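Local coordinates for putative phenazine biosynthesis PhzC/PhzF protein (Clostridium difficile, PDB 4DUN) that probably acts as an isomerase of the PhzF family, although its substrate and the reaction it carries out are not established, at residues Val24-Arg29 / Ala80-Asn85; Ala49-Gly54 / Tyr58-Phe63; His74-Ala79 / Gly101-Thr106. All coordinates share one frame; numbering follows the deposited sequence. Where two conformers were deposited one is given.

Contact 1 (Val24-Arg29 / Ala80-Asn85); sequences VCVLDR and AYVISN
Tyr81 O, on the residue just before the Val82 that packs against Val24 and Val26, is gripped twice by Asn85. The backbone N of Asn85 gives the ordinary helical bond at 2.9 Å, and its amide ND2 folds back to the same Tyr81 O at 2.9 Å, from 28° off the carbonyl plane. ND2 also sits above the outer part of one face of the Tyr81 ring. The amide is held by both, on the side of the helix turned away from the strand.

The close contacts between strand and helix are apolar and made by three valines. Val82 has CG1 anti to its backbone N (chi1 168°), and its two methyls serve different partners. CG2 runs alongside Val24, 3.9 Å from Val24 CB, the two side chains sliding past each other in opposite directions. CG1 meets Val26 CG2 tip to tip at 3.7 Å. Between the two valines that reach the helix, Cys25 points away from it, onto Phe50 of the next strand. Val82 also touches Tyr7 and Val9 of strand 4-11. A hydrophobic helix enclosed by a wall of strands, as here, is characteristic of the barrel domain of the diaminopimelate epimerase-like fold.

Contact 2 (Ala49-Gly54 / Tyr58-Phe63); sequences AFVVKG and YELRWF
Ala49-Gly54 and Tyr58-Phe63 are the two arms of an antiparallel beta hairpin, joined by four backbone hydrogen bonds in two reciprocal pairs. Phe50 and Arg61 form one: Phe50 N reaches Arg61 O at 2.8 Å, and Arg61 N returns to Phe50 O at 3.0 Å. Val52 and Glu59 form the other, with Val52 N to Glu59 O at 2.9 Å and Glu59 N to Val52 O at 3.1 Å. The four carbonyls also take CA-H contacts from Ala49, Val51, Tyr58 and Leu60. The backbones of Ala49, Val51 and Lys53 look the other way and bond to strand 20-27, so the hairpin's first arm is held on both edges.

Among the polar side chains, Glu59 is paired in a salt bridge with Arg30 and Arg61 in one with Glu68, while Trp62 NE1 gives a weak hydrogen bond to Thr76 OG1 of the helix. Glu47, the predicted active-site residue, belongs to the same first strand, and its side chain is about 5 Å from that of Trp62.

Facing helix 73-87, Val51 divides its methyls: CG1 goes to Tyr58 CD1 at 3.7 Å, CG2 to Leu60 CD1 at 3.9 Å. Lys53 CB abuts the edge of the Tyr58 ring. On the face of Phe50 and Val52, the rings of Phe50 and Phe63 stand nearly perpendicular, planes at 89°, with Phe50 CD1 3.7 Å from Phe63 CD1.

Contact 3 (His74-Ala79 / Gly101-Thr106); sequences HATLAA and GKLEVT. With NI (nickel (II) ion), chain D; SO4 (sulfate ion), chain B.
Thr76 points at strand 101-108 and meets two side chains there from different directions. Leu103 crosses it at about a right angle, bringing CD1 to 4.0 Å from Thr76 OG1 and about as near to Thr76 CG2. Val105 comes in obliquely, its CG2 3.9 Å from Thr76 CG2. With OG1 beside the backbone N (chi1 -60°), the hydroxyl bonds back to Cys72 O one turn earlier. It thus finds this partner at its own end of the helix, not in strand 101-108.

At the start of the segment, His74 faces elsewhere. Its NE2 binds the nickel ion at 2.0 Å, with five further ligand atoms coming from elsewhere in the structure. A sulfate, probably from the crystallisation liquor, lies at the edge of the same ring: its O4 is near the ring plane and takes a weak bond from His74 N at 3.0 Å. Gly73 N, Gly204 N and Ser205 OG also hold this anion.

The helix 73-87 is hemmed in on several sides: strand 101-108 meets it through Thr76 and, a turn on, Ala80, strand 20-27 touches Ala75 and Ala78, strand 57-63 lies against Thr76 and Ala79, and Tyr112 of strand 111-117 packs on Leu77.

Overall arrangement
The three contacts lie close together on the same side of the chain's centre, their own centres 8 to 11 Å apart. Helix 73-87 supplies a segment to contact 1 and to contact 3, while contact 2 is a local hairpin whose first strand pairs with strand 20-27 of contact 1. Along the chain, contact 2 forms between the two halves of contact 1 and is complete before contact 3 begins; contacts 1 and 3 interleave. Trp62 and Leu60 of the hairpin touch Ala75 and Thr76, bringing contact 2 onto the helix too. Together they trace part of a strand barrel closed round a central helix, as in diaminopimelate epimerase-like enzymes, with predicted active-site residue Glu47 close by.

Contact 1 (Val24-Arg29 / Ala80-Asn85)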
ATOM      1  N   VAL A  24      12.053   0.123   6.156  1.00 14.72           N
ATOM      2  CA  VAL A  24      13.223  -0.467   6.812  1.00 14.30           C
ATOM      3  C   VAL A  24      13.070  -0.220   8.309  1.00 19.21           C
ATOM      4  O   VAL A  24      13.118   0.934   8.745  1.00 18.57           O
ATOM      5  CB  VAL A  24      14.610   0.064   6.303  1.00 17.86           C
ATOM      6  CG1 VAL A  24      15.763  -0.651   7.033  1.00 17.37           C
ATOM      7  CG2 VAL A  24      14.769  -0.085   4.785  1.00 17.94           C
ATOM      8  N   CYS A  25      12.901  -1.291   9.084  0.50 15.06           N
ATOM      9  CA  CYS A  25      12.710  -1.222  10.532  0.50 15.49           C
ATOM     10  C   CYS A  25      13.965  -1.757  11.235  0.50 20.41           C
ATOM     11  O   CYS A  25      14.329  -2.920  11.027  0.50 19.85           O
ATOM     12  CB  CYS A  25      11.460  -2.010  10.908  0.50 15.39           C
ATOM     13  SG  CYS A  25      11.086  -1.986  12.669  0.50 19.60           S
ATOM     14  N   VAL A  26      14.656  -0.894  12.020  1.00 19.09           N
ATOM     15  CA  VAL A  26      15.914  -1.243  12.673  1.00 19.87           C
ATOM     16  C   VAL A  26      15.621  -1.536  14.137  1.00 23.92           C
ATOM     17  O   VAL A  26      15.102  -0.668  14.855  1.00 23.27           O
ATOM     18  CB  VAL A  26      17.037  -0.182  12.492  1.00 25.10           C
ATOM     19  CG1 VAL A  26      18.353  -0.660  13.125  1.00 26.27           C
ATOM     20  CG2 VAL A  26      17.237   0.177  11.018  1.00 24.52           C
ATOM     21  N   LEU A  27      15.916  -2.779  14.562  1.00 22.33           N
ATOM     22  CA  LEU A  27      15.618  -3.250  15.918  1.00 24.35           C
ATOM     23  C   LEU A  27      16.857  -3.504  16.751  1.00 30.16           C
ATOM     24  O   LEU A  27      17.825  -4.084  16.251  1.00 29.79           O
ATOM     25  CB  LEU A  27      14.827  -4.568  15.854  1.00 24.94           C
ATOM     26  CG  LEU A  27      13.512  -4.593  15.064  1.00 31.50           C
ATOM     27  CD1 LEU A  27      13.177  -6.015  14.645  1.00 32.10           C
ATOM     28  CD2 LEU A  27      12.385  -4.060  15.903  1.00 36.29           C
ATOM     29  N   ASP A  28      16.782  -3.156  18.048  1.00 35.74           N
ATOM     30  CA  ASP A  28      17.845  -3.406  19.027  1.00 38.74           C
ATOM     31  C   ASP A  28      17.739  -4.832  19.555  1.00 42.33           C
ATOM     32  O   ASP A  28      18.736  -5.426  19.971  1.00 45.74           O
ATOM     33  CB  ASP A  28      17.740  -2.422  20.213  1.00 42.72           C
ATOM     34  CG  ASP A  28      18.002  -0.953  19.918  1.00 63.21           C
ATOM     35  OD1 ASP A  28      18.219  -0.608  18.734  1.00 64.73           O
ATOM     36  OD2 ASP A  28      17.974  -0.144  20.872  1.00 73.64           O
ATOM     37  N   ARG A  29      16.511  -5.352  19.590  1.00 34.89           N
ATOM     38  CA  ARG A  29      16.171  -6.680  20.095  1.00 34.94           C
ATOM     39  C   ARG A  29      15.218  -7.387  19.142  1.00 36.15           C
ATOM     40  O   ARG A  29      14.567  -6.738  18.327  1.00 33.90           O
ATOM     41  CB  ARG A  29      15.512  -6.565  21.486  1.00 36.64           C
ATOM     42  CG  ARG A  29      16.429  -6.038  22.581  1.00 56.33           C
ATOM     43  CD  ARG A  29      15.720  -5.891  23.911  1.00 73.71           C
ATOM     44  NE  ARG A  29      16.687  -5.729  24.997  1.00 89.05           N
ATOM     45  CZ  ARG A  29      16.388  -5.780  26.292  1.00105.64           C
ATOM     46  NH1 ARG A  29      15.136  -5.993  26.684  1.00 93.03           N
ATOM     47  NH2 ARG A  29      17.337  -5.625  27.205  1.00 93.96           N
ATOM     48  N   ALA A  80      20.918  -1.437   3.503  1.00 15.78           N
ATOM     49  CA  ALA A  80      22.330  -1.045   3.541  1.00 16.75           C
ATOM     50  C   ALA A  80      22.439   0.478   3.594  1.00 19.07           C
ATOM     51  O   ALA A  80      23.253   1.001   4.347  1.00 20.42           O
ATOM     52  CB  ALA A  80      23.078  -1.592   2.327  1.00 17.37           C
ATOM     53  N   TYR A  81      21.590   1.191   2.822  1.00 16.20           N
ATOM     54  CA  TYR A  81      21.548   2.660   2.830  1.00 16.03           C
ATOM     55  C   TYR A  81      21.250   3.152   4.258  1.00 19.37           C
ATOM     56  O   TYR A  81      21.949   4.021   4.786  1.00 19.44           O
ATOM     57  CB  TYR A  81      20.492   3.176   1.820  1.00 17.93           C
ATOM     58  CG  TYR A  81      20.157   4.650   1.999  1.00 21.54           C
ATOM     59  CD1 TYR A  81      20.857   5.632   1.308  1.00 24.56           C
ATOM     60  CD2 TYR A  81      19.168   5.060   2.898  1.00 22.76           C
ATOM     61  CE1 TYR A  81      20.560   6.986   1.476  1.00 26.21           C
ATOM     62  CE2 TYR A  81      18.897   6.412   3.108  1.00 24.90           C
ATOM     63  CZ  TYR A  81      19.585   7.370   2.382  1.00 34.81           C
ATOM     64  OH  TYR A  81      19.301   8.703   2.573  1.00 38.35           O
ATOM     65  N   VAL A  82      20.262   2.532   4.917  1.00 17.36           N
ATOM     66  CA  VAL A  82      19.902   2.912   6.279  1.00 18.16           C
ATOM     67  C   VAL A  82      21.082   2.671   7.247  1.00 21.89           C
ATOM     68  O   VAL A  82      21.387   3.566   8.040  1.00 22.56           O
ATOM     69  CB  VAL A  82      18.609   2.193   6.742  1.00 20.85           C
ATOM     70  CG1 VAL A  82      18.387   2.361   8.251  1.00 21.54           C
ATOM     71  CG2 VAL A  82      17.401   2.714   5.964  1.00 19.99           C
ATOM     72  N   ILE A  83      21.732   1.489   7.175  0.50 18.66           N
ATOM     73  CA  ILE A  83      22.860   1.142   8.053  0.50 18.18           C
ATOM     74  C   ILE A  83      23.981   2.198   7.936  0.50 21.71           C
ATOM     75  O   ILE A  83      24.413   2.754   8.955  0.50 21.69           O
ATOM     76  CB  ILE A  83      23.397  -0.303   7.768  0.50 20.51           C
ATOM     77  CG1 ILE A  83      22.342  -1.405   8.092  0.50 20.79           C
ATOM     78  CG2 ILE A  83      24.742  -0.577   8.481  0.50 21.67           C
ATOM     79  CD1 ILE A  83      21.786  -1.466   9.621  0.50 23.26           C
ATOM     80  N   SER A  84      24.445   2.464   6.701  1.00 18.98           N
ATOM     81  CA  SER A  84      25.564   3.381   6.444  1.00 18.69           C
ATOM     82  C   SER A  84      25.216   4.859   6.623  1.00 22.64           C
ATOM     83  O   SER A  84      26.117   5.648   6.848  1.00 23.02           O
ATOM     84  CB  SER A  84      26.149   3.149   5.055  1.00 20.98           C
ATOM     85  OG  SER A  84      27.466   3.668   5.021  1.00 21.81           O
ATOM     86  N   ASN A  85      23.937   5.250   6.555  1.00 21.25           N
ATOM     87  CA  ASN A  85      23.597   6.652   6.764  1.00 21.54           C
ATOM     88  C   ASN A  85      23.204   6.959   8.208  1.00 27.67           C
ATOM     89  O   ASN A  85      23.334   8.126   8.622  1.00 27.59           O
ATOM     90  CB  ASN A  85      22.454   7.091   5.836  1.00 20.62           C
ATOM     91  CG  ASN A  85      22.926   7.442   4.455  1.00 33.75           C
ATOM     92  OD1 ASN A  85      23.083   8.624   4.117  1.00 27.11           O
ATOM     93  ND2 ASN A  85      23.173   6.423   3.628  1.00 23.26           N
TER

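Contact 2 (Ala49-Gly54 / Tyr58-Phe63)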
ATOM      1  N   ALA A  49      11.701  -4.347   5.360  1.00 15.28           N
ATOM      2  CA  ALA A  49      12.927  -5.022   5.783  1.00 15.87           C
ATOM      3  C   ALA A  49      13.100  -4.829   7.290  1.00 18.88           C
ATOM      4  O   ALA A  49      12.817  -3.740   7.809  1.00 19.08           O
ATOM      5  CB  ALA A  49      14.126  -4.454   5.032  1.00 17.27           C
ATOM      6  N   PHE A  50      13.477  -5.889   7.993  1.00 14.94           N
ATOM      7  CA  PHE A  50      13.700  -5.838   9.441  1.00 15.51           C
ATOM      8  C   PHE A  50      15.133  -6.190   9.693  1.00 19.82           C
ATOM      9  O   PHE A  50      15.550  -7.293   9.330  1.00 18.51           O
ATOM     10  CB  PHE A  50      12.768  -6.810  10.197  1.00 17.48           C
ATOM     11  CG  PHE A  50      11.325  -6.422  10.111  1.00 18.02           C
ATOM     12  CD1 PHE A  50      10.532  -6.854   9.047  1.00 19.25           C
ATOM     13  CD2 PHE A  50      10.749  -5.619  11.089  1.00 19.95           C
ATOM     14  CE1 PHE A  50       9.208  -6.423   8.922  1.00 19.05           C
ATOM     15  CE2 PHE A  50       9.408  -5.201  10.971  1.00 21.18           C
ATOM     16  CZ  PHE A  50       8.658  -5.602   9.889  1.00 17.82           C
ATOM     17  N   VAL A  51      15.891  -5.265  10.290  1.00 18.78           N
ATOM     18  CA  VAL A  51      17.305  -5.466  10.606  1.00 20.46           C
ATOM     19  C   VAL A  51      17.439  -5.623  12.114  1.00 25.02           C
ATOM     20  O   VAL A  51      17.034  -4.722  12.865  1.00 23.95           O
ATOM     21  CB  VAL A  51      18.205  -4.297  10.088  1.00 25.03           C
ATOM     22  CG1 VAL A  51      19.661  -4.468  10.536  1.00 26.28           C
ATOM     23  CG2 VAL A  51      18.119  -4.139   8.560  1.00 24.42           C
ATOM     24  N   VAL A  52      18.011  -6.752  12.558  1.00 23.24           N
ATOM     25  CA  VAL A  52      18.292  -6.975  13.972  1.00 25.69           C
ATOM     26  C   VAL A  52      19.762  -6.717  14.161  1.00 34.00           C
ATOM     27  O   VAL A  52      20.597  -7.440  13.598  1.00 33.47           O
ATOM     28  CB  VAL A  52      17.872  -8.372  14.520  1.00 30.81           C
ATOM     29  CG1 VAL A  52      18.274  -8.525  15.996  1.00 32.33           C
ATOM     30  CG2 VAL A  52      16.375  -8.610  14.343  1.00 29.80           C
ATOM     31  N   LYS A  53      20.093  -5.677  14.926  1.00 33.72           N
ATOM     32  CA  LYS A  53      21.497  -5.400  15.182  1.00 37.09           C
ATOM     33  C   LYS A  53      21.892  -6.107  16.461  1.00 46.28           C
ATOM     34  O   LYS A  53      21.333  -5.820  17.519  1.00 46.34           O
ATOM     35  CB  LYS A  53      21.845  -3.894  15.188  1.00 40.47           C
ATOM     36  CG  LYS A  53      20.821  -2.933  15.770  1.00 46.88           C
ATOM     37  CD  LYS A  53      21.275  -1.497  15.561  1.00 52.86           C
ATOM     38  CE  LYS A  53      20.508  -0.500  16.389  1.00 58.02           C
ATOM     39  NZ  LYS A  53      21.144   0.845  16.370  1.00 69.57           N
ATOM     40  N   GLY A  54      22.760  -7.110  16.310  1.00 46.52           N
ATOM     41  CA  GLY A  54      23.314  -7.919  17.395  1.00 48.84           C
ATOM     42  C   GLY A  54      24.821  -7.779  17.496  1.00 56.22           C
ATOM     43  O   GLY A  54      25.437  -7.083  16.679  1.00 56.43           O
ATOM     44  N   TYR A  58      24.371  -8.423  11.565  1.00 28.52           N
ATOM     45  CA  TYR A  58      23.020  -7.971  11.231  1.00 25.48           C
ATOM     46  C   TYR A  58      22.212  -9.113  10.664  1.00 27.96           C
ATOM     47  O   TYR A  58      22.620  -9.700   9.661  1.00 26.02           O
ATOM     48  CB  TYR A  58      22.975  -6.820  10.194  1.00 24.57           C
ATOM     49  CG  TYR A  58      23.687  -5.554  10.588  1.00 23.59           C
ATOM     50  CD1 TYR A  58      23.215  -4.759  11.629  1.00 25.42           C
ATOM     51  CD2 TYR A  58      24.794  -5.105   9.874  1.00 23.88           C
ATOM     52  CE1 TYR A  58      23.881  -3.589  12.003  1.00 27.47           C
ATOM     53  CE2 TYR A  58      25.443  -3.921  10.211  1.00 24.69           C
ATOM     54  CZ  TYR A  58      24.988  -3.169  11.282  1.00 29.35           C
ATOM     55  OH  TYR A  58      25.664  -2.026  11.632  1.00 26.36           O
ATOM     56  N   GLU A  59      21.063  -9.418  11.284  1.00 23.03           N
ATOM     57  CA  GLU A  59      20.118 -10.379  10.722  1.00 21.18           C
ATOM     58  C   GLU A  59      19.133  -9.585   9.931  1.00 22.41           C
ATOM     59  O   GLU A  59      18.662  -8.556  10.425  1.00 23.02           O
ATOM     60  CB  GLU A  59      19.394 -11.182  11.808  1.00 22.75           C
ATOM     61  CG  GLU A  59      20.224 -12.304  12.385  1.00 34.31           C
ATOM     62  CD  GLU A  59      19.432 -13.124  13.382  1.00 39.22           C
ATOM     63  OE1 GLU A  59      18.201 -13.285  13.195  1.00 29.23           O
ATOM     64  OE2 GLU A  59      20.045 -13.582  14.369  1.00 33.58           O
ATOM     65  N   LEU A  60      18.828 -10.022   8.720  1.00 16.23           N
ATOM     66  CA  LEU A  60      17.917  -9.281   7.836  1.00 15.63           C
ATOM     67  C   LEU A  60      16.813 -10.198   7.342  1.00 19.60           C
ATOM     68  O   LEU A  60      17.103 -11.264   6.796  1.00 19.51           O
ATOM     69  CB  LEU A  60      18.700  -8.666   6.646  1.00 14.92           C
ATOM     70  CG  LEU A  60      17.898  -8.031   5.465  1.00 18.26           C
ATOM     71  CD1 LEU A  60      17.069  -6.812   5.929  1.00 19.73           C
ATOM     72  CD2 LEU A  60      18.826  -7.660   4.282  1.00 18.47           C
ATOM     73  N   ARG A  61      15.572  -9.778   7.587  1.00 15.54           N
ATOM     74  CA  ARG A  61      14.379 -10.397   7.023  1.00 14.37           C
ATOM     75  C   ARG A  61      13.525  -9.394   6.225  1.00 18.85           C
ATOM     76  O   ARG A  61      13.584  -8.250   6.458  1.00 18.12           O
ATOM     77  CB  ARG A  61      13.512 -11.072   8.091  1.00 13.61           C
ATOM     78  CG  ARG A  61      14.207 -12.126   8.926  1.00 16.23           C
ATOM     79  CD  ARG A  61      13.308 -12.643  10.061  1.00 17.15           C
ATOM     80  NE  ARG A  61      13.936 -13.596  10.968  1.00 20.59           N
ATOM     81  CZ  ARG A  61      13.721 -14.902  10.921  1.00 27.91           C
ATOM     82  NH1 ARG A  61      12.925 -15.404  10.026  1.00 22.63           N
ATOM     83  NH2 ARG A  61      14.289 -15.714  11.772  1.00 21.52           N
ATOM     84  N   TRP A  62      12.765  -9.906   5.294  1.00 15.96           N
ATOM     85  CA  TRP A  62      11.871  -9.102   4.502  1.00 16.05           C
ATOM     86  C   TRP A  62      10.481  -9.702   4.499  1.00 18.24           C
ATOM     87  O   TRP A  62      10.316 -10.877   4.371  1.00 16.52           O
ATOM     88  CB  TRP A  62      12.324  -8.968   3.051  1.00 15.83           C
ATOM     89  CG  TRP A  62      13.779  -8.846   2.789  1.00 16.25           C
ATOM     90  CD1 TRP A  62      14.478  -7.706   2.610  1.00 18.73           C
ATOM     91  CD2 TRP A  62      14.704  -9.901   2.632  1.00 16.23           C
ATOM     92  NE1 TRP A  62      15.754  -7.971   2.350  1.00 17.61           N
ATOM     93  CE2 TRP A  62      15.943  -9.319   2.382  1.00 20.12           C
ATOM     94  CE3 TRP A  62      14.607 -11.281   2.691  1.00 18.16           C
ATOM     95  CZ2 TRP A  62      17.060 -10.053   2.171  1.00 19.75           C
ATOM     96  CZ3 TRP A  62      15.720 -11.998   2.507  1.00 19.76           C
ATOM     97  CH2 TRP A  62      16.932 -11.394   2.252  1.00 19.98           C
ATOM     98  N   PHE A  63       9.501  -8.823   4.586  1.00 16.04           N
ATOM     99  CA  PHE A  63       8.100  -9.207   4.562  1.00 15.95           C
ATOM    100  C   PHE A  63       7.345  -8.356   3.575  1.00 19.21           C
ATOM    101  O   PHE A  63       7.474  -7.127   3.599  1.00 17.93           O
ATOM    102  CB  PHE A  63       7.485  -9.008   5.954  1.00 17.26           C
ATOM    103  CG  PHE A  63       7.894 -10.013   6.988  1.00 17.93           C
ATOM    104  CD1 PHE A  63       9.147  -9.936   7.601  1.00 20.25           C
ATOM    105  CD2 PHE A  63       7.012 -11.005   7.402  1.00 20.29           C
ATOM    106  CE1 PHE A  63       9.514 -10.858   8.588  1.00 21.35           C
ATOM    107  CE2 PHE A  63       7.382 -11.918   8.399  1.00 22.94           C
ATOM    108  CZ  PHE A  63       8.636 -11.840   8.975  1.00 20.19           C
TER

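Contact 3 (His74-Ala79 / Gly101-Thr106)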
ATOM      1  N   HIS A  74      16.487  -5.516  -3.964  1.00 18.09           N
ATOM      2  CA  HIS A  74      16.190  -4.074  -3.948  1.00 17.09           C
ATOM      3  C   HIS A  74      15.923  -3.570  -2.497  1.00 19.69           C
ATOM      4  O   HIS A  74      16.425  -2.490  -2.139  1.00 17.78           O
ATOM      5  CB  HIS A  74      15.037  -3.704  -4.936  1.00 17.59           C
ATOM      6  CG  HIS A  74      13.797  -4.565  -4.808  1.00 20.54           C
ATOM      7  ND1 HIS A  74      12.786  -4.246  -3.916  1.00 21.59           N
ATOM      8  CD2 HIS A  74      13.430  -5.678  -5.499  1.00 22.39           C
ATOM      9  CE1 HIS A  74      11.843  -5.169  -4.079  1.00 20.62           C
ATOM     10  NE2 HIS A  74      12.195  -6.070  -4.995  1.00 21.49           N
ATOM     11  N   ALA A  75      15.227  -4.360  -1.642  1.00 18.24           N
ATOM     12  CA  ALA A  75      15.019  -3.908  -0.248  1.00 17.95           C
ATOM     13  C   ALA A  75      16.304  -4.057   0.558  1.00 18.53           C
ATOM     14  O   ALA A  75      16.495  -3.316   1.521  1.00 17.47           O
ATOM     15  CB  ALA A  75      13.879  -4.665   0.429  1.00 18.72           C
ATOM     16  N   THR A  76      17.215  -4.983   0.137  1.00 16.01           N
ATOM     17  CA  THR A  76      18.513  -5.157   0.786  1.00 15.90           C
ATOM     18  C   THR A  76      19.356  -3.882   0.570  1.00 18.26           C
ATOM     19  O   THR A  76      20.033  -3.440   1.501  1.00 16.56           O
ATOM     20  CB  THR A  76      19.220  -6.426   0.310  1.00 17.86           C
ATOM     21  OG1 THR A  76      18.374  -7.540   0.633  1.00 16.61           O
ATOM     22  CG2 THR A  76      20.592  -6.634   0.993  1.00 16.98           C
ATOM     23  N   LEU A  77      19.306  -3.298  -0.646  1.00 15.59           N
ATOM     24  CA  LEU A  77      20.011  -2.040  -0.949  1.00 14.95           C
ATOM     25  C   LEU A  77      19.483  -0.943   0.007  1.00 18.56           C
ATOM     26  O   LEU A  77      20.282  -0.230   0.631  1.00 18.29           O
ATOM     27  CB  LEU A  77      19.798  -1.662  -2.431  1.00 15.78           C
ATOM     28  CG  LEU A  77      20.653  -0.508  -2.986  1.00 19.69           C
ATOM     29  CD1 LEU A  77      20.840  -0.648  -4.494  1.00 20.24           C
ATOM     30  CD2 LEU A  77      19.988   0.850  -2.722  1.00 21.01           C
ATOM     31  N   ALA A  78      18.132  -0.837   0.158  1.00 15.57           N
ATOM     32  CA  ALA A  78      17.526   0.141   1.077  1.00 16.70           C
ATOM     33  C   ALA A  78      18.038  -0.061   2.523  1.00 19.69           C
ATOM     34  O   ALA A  78      18.358   0.922   3.195  1.00 18.04           O
ATOM     35  CB  ALA A  78      16.003   0.044   1.042  1.00 17.58           C
ATOM     36  N   ALA A  79      18.087  -1.318   3.000  1.00 17.83           N
ATOM     37  CA  ALA A  79      18.580  -1.625   4.356  1.00 17.28           C
ATOM     38  C   ALA A  79      20.068  -1.186   4.515  1.00 18.20           C
ATOM     39  O   ALA A  79      20.414  -0.612   5.537  1.00 17.05           O
ATOM     40  CB  ALA A  79      18.433  -3.112   4.649  1.00 17.53           C
ATOM     41  N   GLY A 101      21.179 -17.075   3.168  1.00 25.85           N
ATOM     42  CA  GLY A 101      22.607 -17.001   3.438  1.00 25.12           C
ATOM     43  C   GLY A 101      23.112 -15.588   3.609  1.00 26.21           C
ATOM     44  O   GLY A 101      22.329 -14.651   3.793  1.00 23.17           O
ATOM     45  N   LYS A 102      24.431 -15.444   3.594  1.00 22.42           N
ATOM     46  CA  LYS A 102      25.061 -14.148   3.810  1.00 21.66           C
ATOM     47  C   LYS A 102      24.983 -13.273   2.556  1.00 24.69           C
ATOM     48  O   LYS A 102      25.316 -13.738   1.465  1.00 25.19           O
ATOM     49  CB  LYS A 102      26.525 -14.336   4.238  1.00 24.11           C
ATOM     50  CG  LYS A 102      27.240 -13.021   4.570  1.00 26.84           C
ATOM     51  CD  LYS A 102      28.599 -13.237   5.258  1.00 32.94           C
ATOM     52  CE  LYS A 102      29.739 -13.564   4.344  1.00 42.89           C
ATOM     53  NZ  LYS A 102      31.039 -13.354   5.036  1.00 55.53           N
ATOM     54  N   LEU A 103      24.596 -12.007   2.728  1.00 19.87           N
ATOM     55  CA  LEU A 103      24.577 -11.039   1.629  1.00 20.04           C
ATOM     56  C   LEU A 103      25.507  -9.891   1.962  1.00 23.27           C
ATOM     57  O   LEU A 103      25.469  -9.349   3.080  1.00 22.24           O
ATOM     58  CB  LEU A 103      23.171 -10.501   1.324  1.00 19.68           C
ATOM     59  CG  LEU A 103      22.058 -11.505   1.024  1.00 24.88           C
ATOM     60  CD1 LEU A 103      20.733 -10.775   0.948  1.00 25.62           C
ATOM     61  CD2 LEU A 103      22.314 -12.270  -0.271  1.00 27.45           C
ATOM     62  N   GLU A 104      26.369  -9.529   1.021  0.50 19.02           N
ATOM     63  CA  GLU A 104      27.264  -8.395   1.237  0.50 17.80           C
ATOM     64  C   GLU A 104      26.849  -7.236   0.347  0.50 19.89           C
ATOM     65  O   GLU A 104      26.479  -7.449  -0.803  0.50 18.64           O
ATOM     66  CB  GLU A 104      28.733  -8.765   0.978  0.50 20.00           C
ATOM     67  CG  GLU A 104      29.687  -7.636   1.332  0.50 26.59           C
ATOM     68  CD  GLU A 104      31.131  -8.042   1.521  0.50 41.65           C
ATOM     69  OE1 GLU A 104      31.939  -7.774   0.605  0.50 25.25           O
ATOM     70  OE2 GLU A 104      31.464  -8.600   2.590  0.50 39.66           O
ATOM     71  N   VAL A 105      26.898  -6.011   0.892  1.00 16.51           N
ATOM     72  CA  VAL A 105      26.602  -4.777   0.146  1.00 16.74           C
ATOM     73  C   VAL A 105      27.816  -3.857   0.370  1.00 22.37           C
ATOM     74  O   VAL A 105      28.278  -3.733   1.507  1.00 21.86           O
ATOM     75  CB  VAL A 105      25.250  -4.092   0.507  1.00 19.11           C
ATOM     76  CG1 VAL A 105      24.993  -2.863  -0.385  1.00 19.49           C
ATOM     77  CG2 VAL A 105      24.083  -5.079   0.402  1.00 18.36           C
ATOM     78  N   THR A 106      28.353  -3.260  -0.709  1.00 18.60           N
ATOM     79  CA  THR A 106      29.476  -2.329  -0.589  1.00 18.60           C
ATOM     80  C   THR A 106      29.016  -0.936  -0.964  1.00 22.36           C
ATOM     81  O   THR A 106      28.383  -0.767  -2.007  1.00 22.50           O
ATOM     82  CB  THR A 106      30.675  -2.769  -1.448  1.00 25.02           C
ATOM     83  OG1 THR A 106      31.060  -4.086  -1.061  1.00 25.71           O
ATOM     84  CG2 THR A 106      31.870  -1.829  -1.285  1.00 25.49           C
TER
HETATM   85 NI    NI D 303      11.305  -7.784  -5.645  0.80 17.91          NI
HETATM   86  S   SO4 B 301      16.241  -8.315  -6.778  0.80 19.17           S
HETATM   87  O1  SO4 B 301      15.477  -8.919  -5.698  0.80 22.25           O
HETATM   88  O2  SO4 B 301      17.669  -8.700  -6.716  0.80 22.96           O
HETATM   89  O3  SO4 B 301      15.673  -8.786  -8.004  0.80 22.18           O
HETATM   90  O4  SO4 B 301      16.158  -6.869  -6.663  0.80 22.40           O